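Local atomic coordinates of glutathione S-transferase (Rhodospirillum rubrum F11, PDB entry 4O7H), a protein that probably catalyses the conjugation of glutathione to electrophilic compounds through the thiol of the tripeptide. Residues A162-T165 / A166-L170; K188-Y191 / A192-S196; R93-A96 / W97-K101. All blocks are in the same frame, centred on the assembly; numbering follows the deposited sequence. Where two conformers were deposited one is given.

All three contacts lie within single helices of the all-helical part of this glutathione S-transferase. Interaction 1, on helix 161-175, is the most central and is wholly buried; each of the other two touches it, while they do not touch each other. Interaction 2, on helix 185-195, turns one side inward against 161-175 and leaves Glu189 and Leu193 exposed; its chemistry is aromatic and aliphatic. Interaction 3, on the long helix 85-119, is partly buried: Phe98 packs on interaction 1, whereas Arg100 meets carboxylates of the second subunit. Small residues and a carbonyl shared by His169 N and ND1 mark the centre; charges serve the C-terminal tail in interaction 2 and the dimer interface in interaction 3.

Interaction 1 (A162-T165 / A166-L170); sequences ADIT and AACHL
His169 bonds twice to the carbonyl oxygen of Thr165, one turn earlier in helix 161-175. Its backbone N makes the usual helical bond, 3.0 Å to Thr165 O and close to linear, while ring ND1 adds a second at 3.2 Å to the same oxygen. The ring meets that oxygen edge-on, in its own plane, yet ND1 stands above the carbonyl plane, 50° out of it. A chi1 of -88°, with CG beside the backbone N, turns the imidazole back over the preceding turn, where Thr165 CG2 lies 3.9 Å from ND1. On the neighbouring side of the helix Ile164 CG2 touches Cys168 SG at 4.0 Å, and both side chains pack against Val18 of helix 11-22.

At the start of this helix Asp163 OD2 bonds to the backbone N of Thr160, and Thr160 OG1 to the N of Ala162, an arrangement consistent with the N-capping box of the glutathione S-transferase family. Asp163 OD1 also holds Leu154 N.

Farther out, Thr165 OG1, beside its own backbone N at chi1 -55°, reaches back to Tyr161 O and meets Lys15 NZ. The far ring nitrogen of His169, NE2, has a weak bond to Asn103 OD1.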
ATOM      1  N   ALA A 162       4.270 -12.973  -0.396  1.00 10.09           N
ATOM      2  CA  ALA A 162       3.534 -12.929  -1.658  1.00 10.26           C
ATOM      3  C   ALA A 162       2.434 -13.931  -1.727  1.00  9.84           C
ATOM      4  O   ALA A 162       1.273 -13.619  -2.130  1.00 10.18           O
ATOM      5  CB  ALA A 162       4.496 -13.132  -2.825  1.00 10.10           C
ATOM      6  N   ASP A 163       2.751 -15.182  -1.406  1.00 10.20           N
ATOM      7  CA  ASP A 163       1.732 -16.234  -1.397  1.00  9.97           C
ATOM      8  C   ASP A 163       0.650 -15.942  -0.355  1.00  9.46           C
ATOM      9  O   ASP A 163      -0.555 -16.096  -0.611  1.00 10.02           O
ATOM     10  CB  ASP A 163       2.365 -17.576  -1.037  1.00 10.85           C
ATOM     11  CG  ASP A 163       3.496 -17.949  -1.951  1.00 10.44           C
ATOM     12  OD1 ASP A 163       3.217 -18.572  -3.014  1.00 11.47           O
ATOM     13  OD2 ASP A 163       4.666 -17.611  -1.597  1.00 12.02           O
ATOM     14  N   ILE A 164       1.084 -15.449   0.810  1.00  9.50           N
ATOM     15  CA  ILE A 164       0.118 -15.205   1.883  1.00  9.28           C
ATOM     16  C   ILE A 164      -0.876 -14.113   1.466  1.00 10.35           C
ATOM     17  O   ILE A 164      -2.091 -14.255   1.604  1.00  9.88           O
ATOM     18  CB  ILE A 164       0.811 -14.832   3.158  1.00  9.49           C
ATOM     19  CG1 ILE A 164       1.632 -16.035   3.690  1.00  9.62           C
ATOM     20  CG2 ILE A 164      -0.203 -14.480   4.226  1.00 10.53           C
ATOM     21  CD1 ILE A 164       2.548 -15.627   4.800  1.00 11.43           C
ATOM     22  N   THR A 165      -0.352 -13.028   0.913  1.00  9.91           N
ATOM     23  CA  THR A 165      -1.174 -11.888   0.505  1.00 10.23           C
ATOM     24  C   THR A 165      -2.185 -12.320  -0.586  1.00 10.21           C
ATOM     25  O   THR A 165      -3.384 -12.098  -0.450  1.00  9.94           O
ATOM     26  CB  THR A 165      -0.289 -10.719   0.023  1.00 11.75           C
ATOM     27  OG1 THR A 165       0.666 -10.377   1.059  1.00 14.40           O
ATOM     28  CG2 THR A 165      -1.164  -9.504  -0.315  1.00 13.18           C
ATOM     29  N   ALA A 166      -1.680 -12.961  -1.638  1.00  9.18           N
ATOM     30  CA  ALA A 166      -2.526 -13.388  -2.740  1.00  9.03           C
ATOM     31  C   ALA A 166      -3.633 -14.375  -2.248  1.00  9.11           C
ATOM     32  O   ALA A 166      -4.833 -14.226  -2.601  1.00  9.53           O
ATOM     33  CB  ALA A 166      -1.691 -14.054  -3.837  1.00  8.93           C
ATOM     34  N   ALA A 167      -3.258 -15.322  -1.392  1.00  8.73           N
ATOM     35  CA  ALA A 167      -4.178 -16.348  -0.922  1.00  8.27           C
ATOM     36  C   ALA A 167      -5.201 -15.707   0.010  1.00  8.82           C
ATOM     37  O   ALA A 167      -6.368 -16.131   0.036  1.00  8.34           O
ATOM     38  CB  ALA A 167      -3.417 -17.474  -0.220  1.00  8.14           C
ATOM     39  N   CYS A 168      -4.793 -14.699   0.790  1.00  7.99           N
ATOM     40  CA  CYS A 168      -5.724 -14.076   1.750  1.00  8.98           C
ATOM     41  C   CYS A 168      -6.774 -13.270   0.977  1.00  8.66           C
ATOM     42  O   CYS A 168      -7.974 -13.313   1.301  1.00  8.67           O
ATOM     43  CB  CYS A 168      -5.017 -13.261   2.796  1.00  8.81           C
ATOM     44  SG  CYS A 168      -4.235 -14.291   4.040  1.00 10.46           S
ATOM     45  N   HIS A 169      -6.351 -12.554  -0.065  1.00  8.37           N
ATOM     46  CA  HIS A 169      -7.318 -11.852  -0.922  1.00  8.80           C
ATOM     47  C   HIS A 169      -8.265 -12.865  -1.559  1.00  9.35           C
ATOM     48  O   HIS A 169      -9.470 -12.706  -1.502  1.00  9.67           O
ATOM     49  CB  HIS A 169      -6.565 -11.064  -1.965  1.00  9.53           C
ATOM     50  CG  HIS A 169      -6.210  -9.694  -1.499  1.00  9.45           C
ATOM     51  ND1 HIS A 169      -5.009  -9.352  -0.908  1.00 11.18           N
ATOM     52  CD2 HIS A 169      -6.944  -8.568  -1.518  1.00  8.62           C
ATOM     53  CE1 HIS A 169      -5.008  -8.047  -0.661  1.00  8.77           C
ATOM     54  NE2 HIS A 169      -6.200  -7.583  -0.961  1.00 12.09           N
ATOM     55  N   LEU A 170      -7.703 -13.926  -2.143  1.00  9.41           N
ATOM     56  CA  LEU A 170      -8.510 -14.923  -2.836  1.00  9.97           C
ATOM     57  C   LEU A 170      -9.447 -15.620  -1.893  1.00  9.93           C
ATOM     58  O   LEU A 170     -10.555 -16.018  -2.302  1.00  9.98           O
ATOM     59  CB  LEU A 170      -7.663 -15.909  -3.613  1.00 10.33           C
ATOM     60  CG  LEU A 170      -7.177 -15.342  -4.957  1.00 10.86           C
ATOM     61  CD1 LEU A 170      -6.052 -16.168  -5.524  1.00 11.79           C
ATOM     62  CD2 LEU A 170      -8.329 -15.349  -5.960  1.00 11.18           C
TER

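Interaction 2 (K188-Y191 / A192-S196); sequences KEWY and ALVKS
Trp190 and Val194 run side by side on the inner flank of helix 185-195, pointing the same way. Methyl CG2 of Val194 sits over one face of the indole, displaced toward the rim, in a CH-pi contact 4.1 Å from the centroid of the five-membered ring and 27° off its normal. Its closest indole atom is Trp190 NE1, at 3.8 Å. The valine branches divide the work: CG2, beside the backbone N, covers the indole, whereas CG1, anti to that N, reaches Ala167 CB on helix 161-175. The edge nitrogen of the indole points to that same helix, where Trp190 NE1 bonds to Asp163 OD1, while the ring system also packs on Ile144 and Ile148 of helix 127-150.

Tyr191 and Lys195 are set differently, their side chains crossing at a slant. Lys195 CB stands over the rim of the phenol face, 4.0 Å above its plane, and CD comes within 3.8 Å of Tyr191 CE2. A chi1 of 87° puts Lys195 CG between the backbone N and the carbonyl carbon, and a bend at chi3 then carries the ammonium to the carbonyl oxygens of Tyr217 and Asp219. The tyrosine ring itself stacks with Trp181.

Beneath both pairs run the helical backbone bonds, such as Lys195 N to Tyr191 O at 2.8 Å.

The lysines thus act in two ways: Lys195 packs its aliphatic part against the Tyr191 ring, and its charge engages the ring of Phe222; Lys188 NZ forms a salt bridge with Glu182 besides its own cation-pi contact with Phe222. Apolar packing on the inner flank therefore joins helix 185-195 to the core, and ammonium groups tie it to the chain's C-terminal tail.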
ATOM      1  N   LYS A 188      -5.512 -22.773  -9.089  1.00 12.64           N
ATOM      2  CA  LYS A 188      -6.280 -23.571  -8.153  1.00 13.68           C
ATOM      3  C   LYS A 188      -5.416 -24.522  -7.324  1.00 13.33           C
ATOM      4  O   LYS A 188      -5.565 -24.645  -6.076  1.00 11.33           O
ATOM      5  CB  LYS A 188      -7.329 -24.377  -8.934  1.00 13.65           C
ATOM      6  CG  LYS A 188      -8.284 -25.107  -8.002  1.00 15.36           C
ATOM      7  CD  LYS A 188      -9.225 -26.042  -8.743  1.00 17.68           C
ATOM      8  CE  LYS A 188      -9.853 -26.974  -7.718  1.00 22.17           C
ATOM      9  NZ  LYS A 188     -10.754 -27.990  -8.338  1.00 26.14           N
ATOM     10  N   GLU A 189      -4.491 -25.197  -7.989  1.00 14.37           N
ATOM     11  CA  GLU A 189      -3.597 -26.109  -7.289  1.00 15.23           C
ATOM     12  C   GLU A 189      -2.716 -25.405  -6.278  1.00 13.45           C
ATOM     13  O   GLU A 189      -2.480 -25.923  -5.222  1.00 13.55           O
ATOM     14  CB  GLU A 189      -2.761 -26.943  -8.268  1.00 20.14           C
ATOM     15  CG  GLU A 189      -3.605 -28.070  -8.880  1.00 25.15           C
ATOM     16  CD  GLU A 189      -4.577 -28.727  -7.864  1.00 32.08           C
ATOM     17  OE1 GLU A 189      -4.112 -29.375  -6.861  1.00 33.31           O
ATOM     18  OE2 GLU A 189      -5.840 -28.573  -8.034  1.00 36.11           O
ATOM     19  N   TRP A 190      -2.213 -24.227  -6.641  1.00 11.42           N
ATOM     20  CA  TRP A 190      -1.402 -23.431  -5.739  1.00 11.24           C
ATOM     21  C   TRP A 190      -2.212 -23.009  -4.523  1.00 10.84           C
ATOM     22  O   TRP A 190      -1.751 -23.111  -3.378  1.00 11.32           O
ATOM     23  CB  TRP A 190      -0.802 -22.222  -6.486  1.00 11.40           C
ATOM     24  CG  TRP A 190      -0.415 -21.078  -5.511  1.00 11.09           C
ATOM     25  CD1 TRP A 190       0.724 -20.939  -4.849  1.00 11.50           C
ATOM     26  CD2 TRP A 190      -1.227 -19.960  -5.153  1.00 11.35           C
ATOM     27  NE1 TRP A 190       0.722 -19.797  -4.089  1.00 11.09           N
ATOM     28  CE2 TRP A 190      -0.496 -19.187  -4.243  1.00 10.93           C
ATOM     29  CE3 TRP A 190      -2.510 -19.565  -5.496  1.00 11.35           C
ATOM     30  CZ2 TRP A 190      -1.028 -18.048  -3.654  1.00 11.18           C
ATOM     31  CZ3 TRP A 190      -3.054 -18.460  -4.906  1.00 11.39           C
ATOM     32  CH2 TRP A 190      -2.307 -17.691  -4.005  1.00 10.19           C
ATOM     33  N   TYR A 191      -3.455 -22.583  -4.744  1.00 10.76           N
ATOM     34  CA  TYR A 191      -4.293 -22.158  -3.614  1.00 10.72           C
ATOM     35  C   TYR A 191      -4.593 -23.331  -2.705  1.00 11.12           C
ATOM     36  O   TYR A 191      -4.634 -23.196  -1.515  1.00 10.47           O
ATOM     37  CB  TYR A 191      -5.572 -21.480  -4.080  1.00 10.87           C
ATOM     38  CG  TYR A 191      -6.460 -20.951  -2.963  1.00  9.42           C
ATOM     39  CD1 TYR A 191      -6.136 -19.791  -2.286  1.00  9.76           C
ATOM     40  CD2 TYR A 191      -7.544 -21.657  -2.536  1.00  9.98           C
ATOM     41  CE1 TYR A 191      -6.931 -19.319  -1.267  1.00  9.70           C
ATOM     42  CE2 TYR A 191      -8.353 -21.192  -1.533  1.00 10.03           C
ATOM     43  CZ  TYR A 191      -8.042 -20.011  -0.894  1.00 10.06           C
ATOM     44  OH  TYR A 191      -8.861 -19.550   0.149  1.00  9.06           O
ATOM     45  N   ALA A 192      -4.828 -24.500  -3.277  1.00 11.74           N
ATOM     46  CA  ALA A 192      -5.052 -25.686  -2.451  1.00 12.08           C
ATOM     47  C   ALA A 192      -3.892 -25.991  -1.548  1.00 12.47           C
ATOM     48  O   ALA A 192      -4.094 -26.436  -0.425  1.00 13.21           O
ATOM     49  CB  ALA A 192      -5.341 -26.873  -3.381  1.00 12.18           C
ATOM     50  N   LEU A 193      -2.675 -25.771  -2.048  1.00 12.41           N
ATOM     51  CA  LEU A 193      -1.500 -25.945  -1.221  1.00 13.39           C
ATOM     52  C   LEU A 193      -1.442 -24.941  -0.085  1.00 13.06           C
ATOM     53  O   LEU A 193      -1.201 -25.330   1.090  1.00 15.73           O
ATOM     54  CB  LEU A 193      -0.232 -25.862  -2.015  1.00 15.66           C
ATOM     55  CG  LEU A 193       0.111 -26.990  -2.962  1.00 18.03           C
ATOM     56  CD1 LEU A 193       1.385 -26.561  -3.687  1.00 18.83           C
ATOM     57  CD2 LEU A 193       0.323 -28.250  -2.157  1.00 19.87           C
ATOM     58  N   VAL A 194      -1.783 -23.681  -0.367  1.00 11.42           N
ATOM     59  CA  VAL A 194      -1.721 -22.702   0.725  1.00 10.26           C
ATOM     60  C   VAL A 194      -2.820 -22.957   1.741  1.00 10.59           C
ATOM     61  O   VAL A 194      -2.591 -22.880   2.958  1.00 10.99           O
ATOM     62  CB  VAL A 194      -1.778 -21.244   0.195  1.00 10.48           C
ATOM     63  CG1 VAL A 194      -1.783 -20.272   1.381  1.00 10.84           C
ATOM     64  CG2 VAL A 194      -0.603 -20.982  -0.752  1.00 10.31           C
ATOM     65  N   LYS A 195      -4.021 -23.195   1.240  1.00 11.11           N
ATOM     66  CA  LYS A 195      -5.203 -23.346   2.133  1.00 11.73           C
ATOM     67  C   LYS A 195      -5.116 -24.555   3.072  1.00 12.28           C
ATOM     68  O   LYS A 195      -5.797 -24.578   4.116  1.00 11.78           O
ATOM     69  CB  LYS A 195      -6.508 -23.346   1.351  1.00 12.53           C
ATOM     70  CG  LYS A 195      -6.939 -24.685   0.835  1.00 12.95           C
ATOM     71  CD  LYS A 195      -8.311 -24.631   0.100  1.00 13.33           C
ATOM     72  CE  LYS A 195      -9.559 -24.380   0.932  1.00 13.27           C
ATOM     73  NZ  LYS A 195     -10.775 -24.581   0.099  1.00 13.21           N
ATOM     74  N   SER A 196      -4.261 -25.513   2.703  0.50 12.32           N
ATOM     75  CA  SER A 196      -4.026 -26.748   3.455  0.50 13.17           C
ATOM     76  C   SER A 196      -2.971 -26.620   4.552  0.50 13.10           C
ATOM     77  O   SER A 196      -2.706 -27.574   5.267  0.50 13.92           O
ATOM     78  CB  SER A 196      -3.601 -27.854   2.481  0.50 12.93           C
ATOM     79  OG  SER A 196      -4.676 -28.270   1.644  0.50 14.47           O
TER

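Interaction 3 (R93-A96 / W97-K101); sequences RLVA and WFDRK
Arg100 N donates to Ala96 O at 2.8 Å, the last of the i to i+4 backbone bonds that cross from 93-96 to 97-101. Before it, Asp99 N bonds to Val95 O at 2.8 Å and Phe98 N to Leu94 O at 3.1 Å. The helix widens into a pi-type turn over 97-101.

The aromatic side chains form a second group. Trp97 brings its CD1 edge over the centre of the Phe98 ring, 3.5 Å above that plane, so that the indole stands against the phenyl face. Phe98, its CG held beside the backbone N at chi1 -73°, turns its own edge to the preceding turn, with CD2 3.2 Å from Leu94 O. One face of the indole carries the aliphatic part of Lys101, whose CD lies 3.7 Å above it. Trp97 NE1 bonds to His140 ND1, and its indole also meets Tyr143 and packs on Glu47 of the second subunit, whereas Phe98 turns into the bundle, against Ala166 and Ile144.

Apolar and charged side chains meet elsewhere. Val95 and Asp99 lie alongside each other, CG1 of the valine 3.6 Å from OD2 of the aspartate; that oxygen forms a salt bridge with Lys15 and accepts a hydrogen bond from Trp65 NE1. The guanidinium of Arg93 has Leu94 CG over one face and is bound by Glu90 and Tyr143. Arg100 bends at chi3 to bring NH2 to 3.7 Å from Ala96 CB, and pairs with Glu47 and Asp63 of the second subunit.

Such a division, with Phe98 turned into the helical bundle and Arg100 turned out to acidic groups of the partner's N-terminal domain, fits the first long helix of the C-terminal domain in the dimeric glutathione S-transferase fold.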
ATOM      1  N   ARG A  93       7.227  -6.578  -4.513  1.00 11.40           N
ATOM      2  CA  ARG A  93       6.523  -6.294  -5.746  1.00 11.30           C
ATOM      3  C   ARG A  93       5.193  -7.012  -5.785  1.00 11.65           C
ATOM      4  O   ARG A  93       4.171  -6.405  -6.115  1.00 12.29           O
ATOM      5  CB  ARG A  93       7.385  -6.686  -6.997  1.00 12.73           C
ATOM      6  CG  ARG A  93       6.693  -6.374  -8.316  1.00 13.68           C
ATOM      7  CD  ARG A  93       7.491  -6.894  -9.521  1.00 14.79           C
ATOM      8  NE  ARG A  93       7.419  -8.349  -9.699  1.00 15.07           N
ATOM      9  CZ  ARG A  93       6.378  -8.953 -10.259  1.00 15.68           C
ATOM     10  NH1 ARG A  93       5.322  -8.239 -10.656  1.00 15.85           N
ATOM     11  NH2 ARG A  93       6.390 -10.262 -10.399  1.00 16.36           N
ATOM     12  N   LEU A  94       5.232  -8.300  -5.492  1.00 11.04           N
ATOM     13  CA  LEU A  94       4.028  -9.119  -5.585  1.00 11.13           C
ATOM     14  C   LEU A  94       3.062  -8.801  -4.453  1.00 11.17           C
ATOM     15  O   LEU A  94       1.833  -8.783  -4.656  1.00 10.73           O
ATOM     16  CB  LEU A  94       4.404 -10.606  -5.627  1.00 11.95           C
ATOM     17  CG  LEU A  94       4.914 -11.026  -7.011  1.00 12.60           C
ATOM     18  CD1 LEU A  94       5.568 -12.380  -6.890  1.00 13.06           C
ATOM     19  CD2 LEU A  94       3.796 -11.033  -8.045  1.00 12.96           C
ATOM     20  N   VAL A  95       3.585  -8.544  -3.249  1.00 10.89           N
ATOM     21  CA  VAL A  95       2.712  -8.023  -2.174  1.00 10.81           C
ATOM     22  C   VAL A  95       1.941  -6.818  -2.679  1.00 11.82           C
ATOM     23  O   VAL A  95       0.718  -6.719  -2.480  1.00 10.89           O
ATOM     24  CB  VAL A  95       3.508  -7.700  -0.878  1.00 10.51           C
ATOM     25  CG1 VAL A  95       2.663  -6.921   0.106  1.00 11.55           C
ATOM     26  CG2 VAL A  95       3.950  -9.003  -0.263  1.00 10.98           C
ATOM     27  N   ALA A  96       2.644  -5.847  -3.275  1.00 11.10           N
ATOM     28  CA  ALA A  96       1.967  -4.676  -3.823  1.00 11.63           C
ATOM     29  C   ALA A  96       0.996  -5.027  -4.964  1.00 11.42           C
ATOM     30  O   ALA A  96      -0.074  -4.417  -5.058  1.00 12.05           O
ATOM     31  CB  ALA A  96       2.983  -3.661  -4.324  1.00 12.54           C
ATOM     32  N   TRP A  97       1.369  -5.937  -5.831  1.00 11.10           N
ATOM     33  CA  TRP A  97       0.451  -6.356  -6.900  1.00 11.46           C
ATOM     34  C   TRP A  97      -0.926  -6.719  -6.291  1.00 11.51           C
ATOM     35  O   TRP A  97      -1.987  -6.284  -6.789  1.00 11.49           O
ATOM     36  CB  TRP A  97       0.995  -7.556  -7.613  1.00 12.65           C
ATOM     37  CG  TRP A  97       0.085  -8.039  -8.681  1.00 11.97           C
ATOM     38  CD1 TRP A  97      -0.999  -8.852  -8.515  1.00 13.43           C
ATOM     39  CD2 TRP A  97       0.165  -7.760 -10.091  1.00 12.76           C
ATOM     40  NE1 TRP A  97      -1.609  -9.074  -9.718  1.00 13.29           N
ATOM     41  CE2 TRP A  97      -0.878  -8.439 -10.702  1.00 12.75           C
ATOM     42  CE3 TRP A  97       1.054  -7.022 -10.886  1.00 13.51           C
ATOM     43  CZ2 TRP A  97      -1.105  -8.391 -12.091  1.00 14.30           C
ATOM     44  CZ3 TRP A  97       0.841  -6.975 -12.224  1.00 13.64           C
ATOM     45  CH2 TRP A  97      -0.216  -7.659 -12.826  1.00 13.88           C
ATOM     46  N   PHE A  98      -0.909  -7.481  -5.232  1.00 11.36           N
ATOM     47  CA  PHE A  98      -2.180  -7.947  -4.646  1.00 11.65           C
ATOM     48  C   PHE A  98      -2.782  -6.922  -3.744  1.00 11.76           C
ATOM     49  O   PHE A  98      -3.997  -6.701  -3.789  1.00 11.87           O
ATOM     50  CB  PHE A  98      -1.991  -9.328  -3.953  1.00 11.00           C
ATOM     51  CG  PHE A  98      -1.834 -10.400  -4.976  1.00 11.55           C
ATOM     52  CD1 PHE A  98      -2.928 -10.937  -5.627  1.00 11.39           C
ATOM     53  CD2 PHE A  98      -0.572 -10.791  -5.340  1.00 11.16           C
ATOM     54  CE1 PHE A  98      -2.732 -11.879  -6.653  1.00 11.43           C
ATOM     55  CE2 PHE A  98      -0.377 -11.697  -6.381  1.00 11.71           C
ATOM     56  CZ  PHE A  98      -1.475 -12.240  -7.006  1.00 11.29           C
ATOM     57  N   ASP A  99      -1.979  -6.257  -2.895  1.00 11.57           N
ATOM     58  CA  ASP A  99      -2.596  -5.271  -1.972  1.00 13.16           C
ATOM     59  C   ASP A  99      -3.030  -3.950  -2.643  1.00 13.75           C
ATOM     60  O   ASP A  99      -3.817  -3.192  -2.069  1.00 16.50           O
ATOM     61  CB  ASP A  99      -1.684  -4.976  -0.771  1.00 13.77           C
ATOM     62  CG  ASP A  99      -1.741  -6.030   0.306  1.00 16.85           C
ATOM     63  OD1 ASP A  99      -2.749  -6.819   0.440  1.00 17.89           O
ATOM     64  OD2 ASP A  99      -0.738  -6.156   1.064  1.00 16.96           O
ATOM     65  N   ARG A 100      -2.517  -3.657  -3.831  1.00 13.84           N
ATOM     66  CA  ARG A 100      -2.996  -2.529  -4.654  1.00 13.98           C
ATOM     67  C   ARG A 100      -3.873  -2.981  -5.808  1.00 14.11           C
ATOM     68  O   ARG A 100      -5.045  -2.596  -5.868  1.00 16.32           O
ATOM     69  CB  ARG A 100      -1.804  -1.670  -5.203  1.00 15.59           C
ATOM     70  CG  ARG A 100      -2.208  -0.593  -6.199  1.00 17.25           C
ATOM     71  CD  ARG A 100      -1.081   0.458  -6.494  1.00 18.97           C
ATOM     72  NE  ARG A 100       0.107  -0.235  -6.970  1.00 18.70           N
ATOM     73  CZ  ARG A 100       1.279  -0.288  -6.347  1.00 19.45           C
ATOM     74  NH1 ARG A 100       1.465   0.340  -5.193  1.00 20.73           N
ATOM     75  NH2 ARG A 100       2.238  -1.017  -6.853  1.00 18.84           N
ATOM     76  N   LYS A 101      -3.287  -3.631  -6.798  1.00 14.32           N
ATOM     77  CA  LYS A 101      -3.963  -3.911  -8.082  1.00 14.56           C
ATOM     78  C   LYS A 101      -5.114  -4.922  -7.882  1.00 13.84           C
ATOM     79  O   LYS A 101      -6.259  -4.671  -8.270  1.00 13.20           O
ATOM     80  CB  LYS A 101      -3.003  -4.367  -9.168  1.00 15.01           C
ATOM     81  CG  LYS A 101      -3.620  -4.452 -10.524  1.00 15.73           C
ATOM     82  CD  LYS A 101      -2.657  -4.991 -11.564  1.00 17.43           C
ATOM     83  CE  LYS A 101      -3.345  -5.414 -12.848  1.00 19.14           C
ATOM     84  NZ  LYS A 101      -3.878  -4.259 -13.632  1.00 20.30           N
TER